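Long-range contacts in secreted in xylem 3 (Fusarium oxysporum, PDB 5OD4), which acts as the secreted Avr2 effector of a fungal plant pathogen, probably suppressing host immunity while also being open to recognition by the plant: residues A[78-83]-A[96-101]; A[46-51]-A[121-126]; A[61-66]-A[111-116]. All blocks are in the same frame, centred on the assembly; numbering follows the deposited sequence.

Contact 1. Residues A[78-83]-A[96-101]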
# COMPACT_ATOMS: atom_id res chain seq x y z
N GLU A 78 1.13 4.41 -9.91
CA GLU A 78 2.25 3.81 -9.20
C GLU A 78 1.84 3.61 -7.75
O GLU A 78 1.33 4.54 -7.11
CB GLU A 78 3.45 4.76 -9.31
CG GLU A 78 4.70 4.34 -8.56
CD GLU A 78 5.44 3.18 -9.15
OE1 GLU A 78 5.03 2.59 -10.14
OE2 GLU A 78 6.52 2.84 -8.57
N ILE A 79 2.08 2.41 -7.21
CA ILE A 79 1.76 2.05 -5.84
C ILE A 79 3.05 1.56 -5.20
O ILE A 79 3.69 0.65 -5.72
CB ILE A 79 0.69 0.95 -5.80
CG1 ILE A 79 -0.58 1.38 -6.51
CG2 ILE A 79 0.40 0.55 -4.37
CD1 ILE A 79 -1.43 0.24 -6.98
N GLU A 80 3.46 2.20 -4.09
CA GLU A 80 4.74 1.87 -3.47
C GLU A 80 4.58 1.69 -1.99
O GLU A 80 3.89 2.48 -1.34
CB GLU A 80 5.78 2.97 -3.76
CG GLU A 80 6.04 3.20 -5.21
CD GLU A 80 7.08 4.25 -5.55
OE1 GLU A 80 7.56 4.98 -4.66
OE2 GLU A 80 7.45 4.30 -6.75
N VAL A 81 5.31 0.71 -1.45
CA VAL A 81 5.45 0.52 -0.02
C VAL A 81 6.92 0.59 0.35
O VAL A 81 7.74 -0.17 -0.19
CB VAL A 81 4.85 -0.82 0.45
CG1 VAL A 81 5.08 -1.00 1.94
CG2 VAL A 81 3.38 -0.90 0.09
N ARG A 82 7.24 1.47 1.30
CA ARG A 82 8.54 1.48 1.95
C ARG A 82 8.37 0.94 3.36
O ARG A 82 7.30 1.06 3.97
CB ARG A 82 9.14 2.89 2.00
CG ARG A 82 9.32 3.46 0.60
CD ARG A 82 10.01 4.80 0.57
NE ARG A 82 11.41 4.66 0.87
CZ ARG A 82 12.04 5.03 1.98
NH1 ARG A 82 11.46 5.54 3.03
NH2 ARG A 82 13.31 4.83 1.98
N ARG A 83 9.43 0.32 3.88
CA ARG A 83 9.43 -0.13 5.28
C ARG A 83 10.59 0.53 6.02
O ARG A 83 11.71 0.62 5.48
CB ARG A 83 9.45 -1.65 5.39
CG ARG A 83 10.72 -2.33 4.92
CD ARG A 83 10.64 -3.84 5.12
NE ARG A 83 11.87 -4.49 4.70
CZ ARG A 83 12.13 -5.78 4.84
NH1 ARG A 83 11.27 -6.57 5.48
NH2 ARG A 83 13.26 -6.29 4.40
N PHE A 96 10.24 -1.54 -0.47
CA PHE A 96 9.88 -2.90 -0.10
C PHE A 96 9.12 -3.62 -1.20
O PHE A 96 9.51 -4.72 -1.62
CB PHE A 96 9.11 -2.84 1.22
CG PHE A 96 8.84 -4.16 1.88
CD1 PHE A 96 9.70 -5.23 1.82
CD2 PHE A 96 7.66 -4.29 2.65
CE1 PHE A 96 9.39 -6.43 2.47
CE2 PHE A 96 7.36 -5.46 3.32
CZ PHE A 96 8.24 -6.53 3.24
N HIS A 97 8.03 -3.03 -1.67
CA HIS A 97 7.23 -3.62 -2.75
C HIS A 97 6.58 -2.51 -3.54
O HIS A 97 6.26 -1.47 -2.99
CB HIS A 97 6.13 -4.54 -2.20
CG HIS A 97 6.62 -5.82 -1.64
ND1 HIS A 97 7.18 -6.80 -2.41
CD2 HIS A 97 6.74 -6.25 -0.35
CE1 HIS A 97 7.56 -7.81 -1.63
NE2 HIS A 97 7.30 -7.50 -0.37
N THR A 98 6.34 -2.79 -4.82
CA THR A 98 5.60 -1.86 -5.66
C THR A 98 4.60 -2.61 -6.52
O THR A 98 4.72 -3.82 -6.74
CB THR A 98 6.53 -1.04 -6.56
OG1 THR A 98 7.12 -1.92 -7.52
CG2 THR A 98 7.65 -0.32 -5.78
N ALA A 99 3.62 -1.87 -7.04
CA ALA A 99 2.64 -2.41 -7.95
C ALA A 99 2.14 -1.31 -8.85
O ALA A 99 2.39 -0.15 -8.64
CB ALA A 99 1.49 -3.07 -7.21
N ARG A 100 1.48 -1.72 -9.94
CA ARG A 100 0.88 -0.81 -10.91
C ARG A 100 -0.60 -1.08 -11.06
O ARG A 100 -1.03 -2.24 -11.07
CB ARG A 100 1.54 -0.95 -12.27
CG ARG A 100 3.04 -0.74 -12.28
CD ARG A 100 3.40 0.71 -12.20
NE ARG A 100 3.03 1.40 -13.43
CZ ARG A 100 3.09 2.70 -13.62
NH1 ARG A 100 3.50 3.49 -12.65
NH2 ARG A 100 2.69 3.19 -14.77
N LEU A 101 -1.38 -0.01 -11.22
CA LEU A 101 -2.78 -0.08 -11.68
C LEU A 101 -2.76 0.59 -13.04
O LEU A 101 -2.57 1.79 -13.13
CB LEU A 101 -3.74 0.63 -10.65
CG LEU A 101 -5.24 0.57 -11.03
CD1 LEU A 101 -5.79 -0.84 -10.92
CD2 LEU A 101 -6.00 1.53 -10.16
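Arg83 lies flat on Phe96 near the turn end of an antiparallel beta hairpin, strands 77-85 and 94-101, in one sheet of a beta sandwich. Its guanidinium and the ring are almost parallel, planes 9° apart and centres 4.3 Å apart, while Arg83 CD sits over the ring centre, 3.6 Å from the Phe96 centroid. The Arg83 chain runs extended from CG to NE; CG and CD pass over the same face of Phe96 that the guanidinium covers. Arginine suits the place, being apolar along the chain and flat at the tip. Arg83 NE also pairs with Asp94, and His97 CD2 covers the opposite face of Phe96.

The backbone beside this stack forms a classic beta bulge, Phe96 and His97 both facing Val81: Val81 O accepts from Phe96 N (2.9 Å) and His97 N (3.2 Å). Farther along, Ile79 and Ala99 exchange two backbone bonds, and Ile79 CB packs 4.3 Å from Ala99 CB on the face turned to the other sheet.

On the reverse face, NH1 of one of two Arg100 conformers lies 3.1 Å from Glu78 OE1, a salt bridge tentative for that reason, on the anti side of the carboxylate; NH2 of that copy meets Asp128. Glu80 binds the backbone N of Val6 and Phe7, and its OE2 lies 2.5 Å from Glu78 OE2, consistent with a proton held by one of the acids.

Contact 2. Residues A[46-51]-A[121-126]. With EDO (1,2-ethanediol), chain C.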
# COMPACT_ATOMS: atom_id res chain seq x y z
N LEU A 46 -9.21 6.57 -6.26
CA LEU A 46 -9.13 5.13 -6.06
C LEU A 46 -9.52 4.80 -4.64
O LEU A 46 -9.54 5.66 -3.75
CB LEU A 46 -7.71 4.62 -6.35
CG LEU A 46 -7.18 4.94 -7.73
CD1 LEU A 46 -5.72 4.50 -7.80
CD2 LEU A 46 -8.01 4.32 -8.83
N ASN A 47 -9.80 3.51 -4.44
CA ASN A 47 -10.02 2.94 -3.13
C ASN A 47 -8.87 2.01 -2.75
O ASN A 47 -8.14 1.52 -3.62
CB ASN A 47 -11.33 2.19 -3.08
CG ASN A 47 -12.54 3.09 -3.28
OD1 ASN A 47 -12.52 4.23 -2.85
ND2 ASN A 47 -13.58 2.53 -3.85
N HIS A 48 -8.72 1.75 -1.45
CA HIS A 48 -7.68 0.87 -0.97
C HIS A 48 -8.13 0.12 0.26
O HIS A 48 -9.06 0.54 0.96
CB HIS A 48 -6.38 1.64 -0.66
CG HIS A 48 -6.42 2.42 0.63
ND1 HIS A 48 -7.35 3.38 0.93
CD2 HIS A 48 -5.63 2.31 1.72
CE1 HIS A 48 -7.11 3.84 2.15
NE2 HIS A 48 -6.06 3.22 2.65
N ARG A 49 -7.45 -0.98 0.56
CA ARG A 49 -7.61 -1.64 1.84
C ARG A 49 -6.29 -2.25 2.25
O ARG A 49 -5.53 -2.72 1.42
CB ARG A 49 -8.74 -2.67 1.84
CG ARG A 49 -8.64 -3.71 0.75
CD ARG A 49 -9.80 -4.68 0.83
NE ARG A 49 -9.64 -5.73 -0.14
CZ ARG A 49 -10.56 -6.64 -0.40
NH1 ARG A 49 -11.73 -6.63 0.22
NH2 ARG A 49 -10.31 -7.55 -1.31
N ILE A 50 -6.05 -2.23 3.56
CA ILE A 50 -4.83 -2.74 4.19
C ILE A 50 -5.30 -3.71 5.26
O ILE A 50 -6.07 -3.32 6.14
CB ILE A 50 -4.00 -1.60 4.80
CG1 ILE A 50 -3.63 -0.53 3.76
CG2 ILE A 50 -2.77 -2.17 5.46
CD1 ILE A 50 -3.10 0.76 4.34
N TYR A 51 -4.90 -4.96 5.15
CA TYR A 51 -5.47 -6.00 6.00
C TYR A 51 -4.52 -7.15 6.14
O TYR A 51 -3.44 -7.13 5.59
CB TYR A 51 -6.84 -6.43 5.48
CG TYR A 51 -6.83 -7.05 4.11
CD1 TYR A 51 -6.76 -6.26 2.96
CD2 TYR A 51 -6.93 -8.41 3.94
CE1 TYR A 51 -6.80 -6.82 1.69
CE2 TYR A 51 -7.00 -8.97 2.68
CZ TYR A 51 -6.94 -8.19 1.56
OH TYR A 51 -7.04 -8.76 0.31
N TYR A 121 5.29 0.80 7.95
CA TYR A 121 5.10 0.73 6.52
C TYR A 121 4.49 2.03 6.00
O TYR A 121 3.60 2.60 6.63
CB TYR A 121 4.17 -0.47 6.17
CG TYR A 121 4.76 -1.75 6.68
CD1 TYR A 121 5.77 -2.38 5.99
CD2 TYR A 121 4.37 -2.29 7.88
CE1 TYR A 121 6.35 -3.54 6.47
CE2 TYR A 121 4.95 -3.44 8.39
CZ TYR A 121 5.95 -4.05 7.69
OH TYR A 121 6.58 -5.19 8.15
N TYR A 122 4.97 2.47 4.84
CA TYR A 122 4.57 3.74 4.23
C TYR A 122 4.08 3.47 2.83
O TYR A 122 4.87 3.06 1.98
CB TYR A 122 5.75 4.73 4.22
CG TYR A 122 6.20 5.10 5.61
CD1 TYR A 122 7.03 4.25 6.37
CD2 TYR A 122 5.78 6.28 6.18
CE1 TYR A 122 7.43 4.59 7.65
CE2 TYR A 122 6.16 6.63 7.50
CZ TYR A 122 6.96 5.76 8.20
OH TYR A 122 7.37 6.08 9.48
N LEU A 123 2.80 3.70 2.59
CA LEU A 123 2.16 3.47 1.31
C LEU A 123 1.98 4.80 0.58
O LEU A 123 1.50 5.77 1.16
CB LEU A 123 0.77 2.85 1.54
CG LEU A 123 -0.16 2.72 0.36
CD1 LEU A 123 0.41 1.76 -0.68
CD2 LEU A 123 -1.55 2.28 0.82
N THR A 124 2.33 4.80 -0.71
CA THR A 124 2.05 5.95 -1.59
C THR A 124 1.35 5.42 -2.82
O THR A 124 1.79 4.42 -3.42
CB THR A 124 3.33 6.68 -1.99
OG1 THR A 124 4.04 7.11 -0.84
CG2 THR A 124 3.02 7.90 -2.85
N ILE A 125 0.29 6.10 -3.23
CA ILE A 125 -0.44 5.82 -4.49
C ILE A 125 -0.43 7.13 -5.26
O ILE A 125 -0.85 8.18 -4.74
CB ILE A 125 -1.89 5.41 -4.21
CG1 ILE A 125 -1.96 4.15 -3.32
CG2 ILE A 125 -2.64 5.18 -5.50
CD1 ILE A 125 -3.35 3.80 -2.82
N SER A 126 0.01 7.08 -6.53
CA SER A 126 0.05 8.31 -7.34
C SER A 126 -0.16 8.00 -8.80
O SER A 126 0.39 7.06 -9.31
CB SER A 126 1.41 8.98 -7.18
OG SER A 126 1.42 10.22 -7.84
C1 EDO C . -8.21 0.73 4.73
O1 EDO C . -7.94 -0.67 5.09
C2 EDO C . -8.26 1.75 5.86
O2 EDO C . -7.04 1.64 6.58
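Leu46 and Ile125 meet at an oblique angle across the interior, with Leu46 CD1 3.9 Å from Ile125 CG2. In Ile125, CG1 stands beside the backbone N (chi1 -59°) and CG2 anti to it. CD1 of the same isoleucine reaches instead toward His48, 4.3 Å from its CB.

Leu123 meets two partners through CD2. Its side chain and that of Ile50 slide past each other in opposite directions, Leu123 CD2 lying 4.1 Å from Ile50 CD1; the same methyl comes obliquely to the imidazole, 4.2 Å from His48 CD2. Within its own strand, Ile50 CD1 lies in the plane of the His48 ring, at its edge. Branched aliphatic side chains suit this layer because they fill space from either wall without needing polar partners. The buried histidine does need one, and its ND1 is hydrogen-bonded to Glu39 O; the ring of Phe17 also meets it.

A 1,2-ethanediol molecule, probably from the crystallisation liquor, covers one face of the imidazole with C1, displaced toward the rim. Its O1 accepts a hydrogen bond of 2.9 Å from Ile50 N, nearly straight at 165°.

The strand axes approach to 10.5 Å, too far for backbone pairing, and run 164° apart in direction. Side chains of 46-51 and 121-126 thus join two separate sheets face to face, the packing that defines the hydrophobic core of a beta sandwich.

Contact 3. Residues A[61-66]-A[111-116]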
# COMPACT_ATOMS: atom_id res chain seq x y z
N THR A 61 0.41 -9.66 5.44
CA THR A 61 -0.14 -8.30 5.28
C THR A 61 -0.44 -8.12 3.78
O THR A 61 0.38 -8.49 2.94
CB THR A 61 0.86 -7.27 5.76
OG1 THR A 61 1.17 -7.50 7.14
CG2 THR A 61 0.36 -5.85 5.56
N VAL A 62 -1.60 -7.54 3.49
CA VAL A 62 -2.08 -7.35 2.12
C VAL A 62 -2.53 -5.92 1.93
O VAL A 62 -3.24 -5.37 2.79
CB VAL A 62 -3.26 -8.31 1.82
CG1 VAL A 62 -3.64 -8.22 0.35
CG2 VAL A 62 -2.92 -9.76 2.19
N ILE A 63 -2.19 -5.36 0.77
CA ILE A 63 -2.75 -4.09 0.33
C ILE A 63 -3.38 -4.30 -1.03
O ILE A 63 -2.71 -4.77 -1.94
CB ILE A 63 -1.68 -3.00 0.25
CG1 ILE A 63 -1.00 -2.81 1.61
CG2 ILE A 63 -2.31 -1.67 -0.25
CD1 ILE A 63 0.03 -1.73 1.68
N ASP A 64 -4.65 -3.92 -1.16
CA ASP A 64 -5.34 -3.89 -2.46
C ASP A 64 -5.68 -2.45 -2.80
O ASP A 64 -6.12 -1.69 -1.94
CB ASP A 64 -6.65 -4.69 -2.40
CG ASP A 64 -6.49 -6.15 -2.19
OD1 ASP A 64 -5.56 -6.78 -2.74
OD2 ASP A 64 -7.39 -6.74 -1.48
N VAL A 65 -5.55 -2.11 -4.11
CA VAL A 65 -5.90 -0.78 -4.62
C VAL A 65 -6.77 -1.00 -5.85
O VAL A 65 -6.40 -1.75 -6.74
CB VAL A 65 -4.64 0.01 -4.97
CG1 VAL A 65 -5.03 1.36 -5.59
CG2 VAL A 65 -3.76 0.21 -3.75
N ALA A 66 -7.94 -0.31 -5.92
CA ALA A 66 -8.83 -0.53 -7.05
C ALA A 66 -9.59 0.72 -7.36
O ALA A 66 -9.86 1.56 -6.48
CB ALA A 66 -9.81 -1.66 -6.75
N ILE A 111 -0.39 -6.02 -3.28
CA ILE A 111 0.92 -6.28 -2.70
C ILE A 111 0.72 -7.08 -1.44
O ILE A 111 -0.20 -6.79 -0.69
CB ILE A 111 1.62 -4.95 -2.39
CG1 ILE A 111 1.86 -4.14 -3.64
CG2 ILE A 111 2.86 -5.15 -1.58
CD1 ILE A 111 2.36 -2.75 -3.39
N SER A 112 1.61 -8.04 -1.16
CA SER A 112 1.52 -8.75 0.12
C SER A 112 2.88 -9.20 0.57
O SER A 112 3.82 -9.29 -0.22
CB SER A 112 0.57 -9.93 0.05
OG SER A 112 1.04 -10.96 -0.81
N TRP A 113 2.97 -9.47 1.87
CA TRP A 113 4.24 -9.88 2.49
C TRP A 113 3.96 -10.60 3.79
O TRP A 113 2.87 -10.51 4.35
CB TRP A 113 5.18 -8.71 2.70
CG TRP A 113 4.70 -7.63 3.62
CD1 TRP A 113 4.89 -7.54 4.96
CD2 TRP A 113 4.03 -6.43 3.24
NE1 TRP A 113 4.39 -6.36 5.45
CE2 TRP A 113 3.85 -5.66 4.40
CE3 TRP A 113 3.58 -5.89 2.01
CZ2 TRP A 113 3.28 -4.40 4.37
CZ3 TRP A 113 2.99 -4.66 2.02
CH2 TRP A 113 2.83 -3.93 3.17
N ASP A 114 4.95 -11.33 4.30
CA ASP A 114 4.81 -11.99 5.60
C ASP A 114 4.75 -10.90 6.69
O ASP A 114 5.63 -10.07 6.80
CB ASP A 114 5.99 -12.91 5.86
CG ASP A 114 6.02 -14.12 4.97
OD1 ASP A 114 5.02 -14.53 4.38
OD2 ASP A 114 7.10 -14.77 4.93
N ALA A 115 3.72 -10.96 7.52
CA ALA A 115 3.49 -9.90 8.48
C ALA A 115 4.66 -9.79 9.45
O ALA A 115 5.17 -10.81 9.93
CB ALA A 115 2.20 -10.15 9.22
N ASP A 116 5.07 -8.56 9.75
CA ASP A 116 6.24 -8.30 10.58
C ASP A 116 6.04 -7.00 11.33
O ASP A 116 5.91 -5.93 10.73
CB ASP A 116 7.50 -8.30 9.73
CG ASP A 116 8.81 -8.22 10.57
OD1 ASP A 116 8.81 -7.73 11.68
OD2 ASP A 116 9.88 -8.69 10.07
O HOH W 1 3.54 -6.51 8.24
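Thr61 and Trp113 form a hydrogen-bonded pair between antiparallel neighbouring strands, 60-66 and 109-114, the latter at the border of its sheet. Thr61 N donates to Trp113 O (2.8 Å) and Trp113 N to Thr61 O (3.0 Å). Two residues on, Ile63 and Ile111 exchange a second pair of backbone bonds; between them, Val62 and Ser112 form a non-hydrogen-bonded pair.

Trp113 CG stands between its backbone N and carbonyl carbon (chi1 63°); from there the indole lies with one face over Thr61. Thr61 CB makes a CH-pi contact 3.8 Å from the centroid of the five-membered ring, 21° off its normal, and CG2 reaches the six-membered ring, 3.5 Å from Trp113 CZ2. Ile63 CD1 approaches the far rim, 3.9 Å from Trp113 CH2. The rings of Phe96 and Tyr121 also meet the indole.

Threonine is apt here because its methyl packs on the aromatic surface while its hydroxyl serves the polar rim. Thr61 OG1 is hydrogen-bonded to a water at 2.8 Å, which accepts from Trp113 NE1 (2.9 Å) and from the backbone N of Asp116. Three groups therefore hold one water where the strand gives way to a loop, satisfying the buried indole N-H. On the reverse face, Ser112 OG bonds to Arg60. Ile63, Ile111 and Trp113 turn to the opposite sheet, as the inward face of a beta-sandwich sheet does.

Contacts 1 and 3 pair strands within the two opposing sheets, and contact 2 packs one sheet on the other; the three centres lie 9 to 10 Å apart. Contact 1 meets contact 3 where Phe96 CE2 comes 3.4 Å from Trp113 CG and Ala99 CB 3.7 Å from Ile111 CG1. Contacts 1 and 2 share a sheet, in which Glu78 N probably bonds to Ser126 O at 2.8 Å. Contacts 2 and 3 share the other, and Tyr121 OH probably bonds across to Asp116 O, also at 2.8 Å. Along the chain, contact 1 is nested inside the loop closed by contact 3, itself inside that closed by contact 2. The ethanediol touches the 46-51 segment of contact 2.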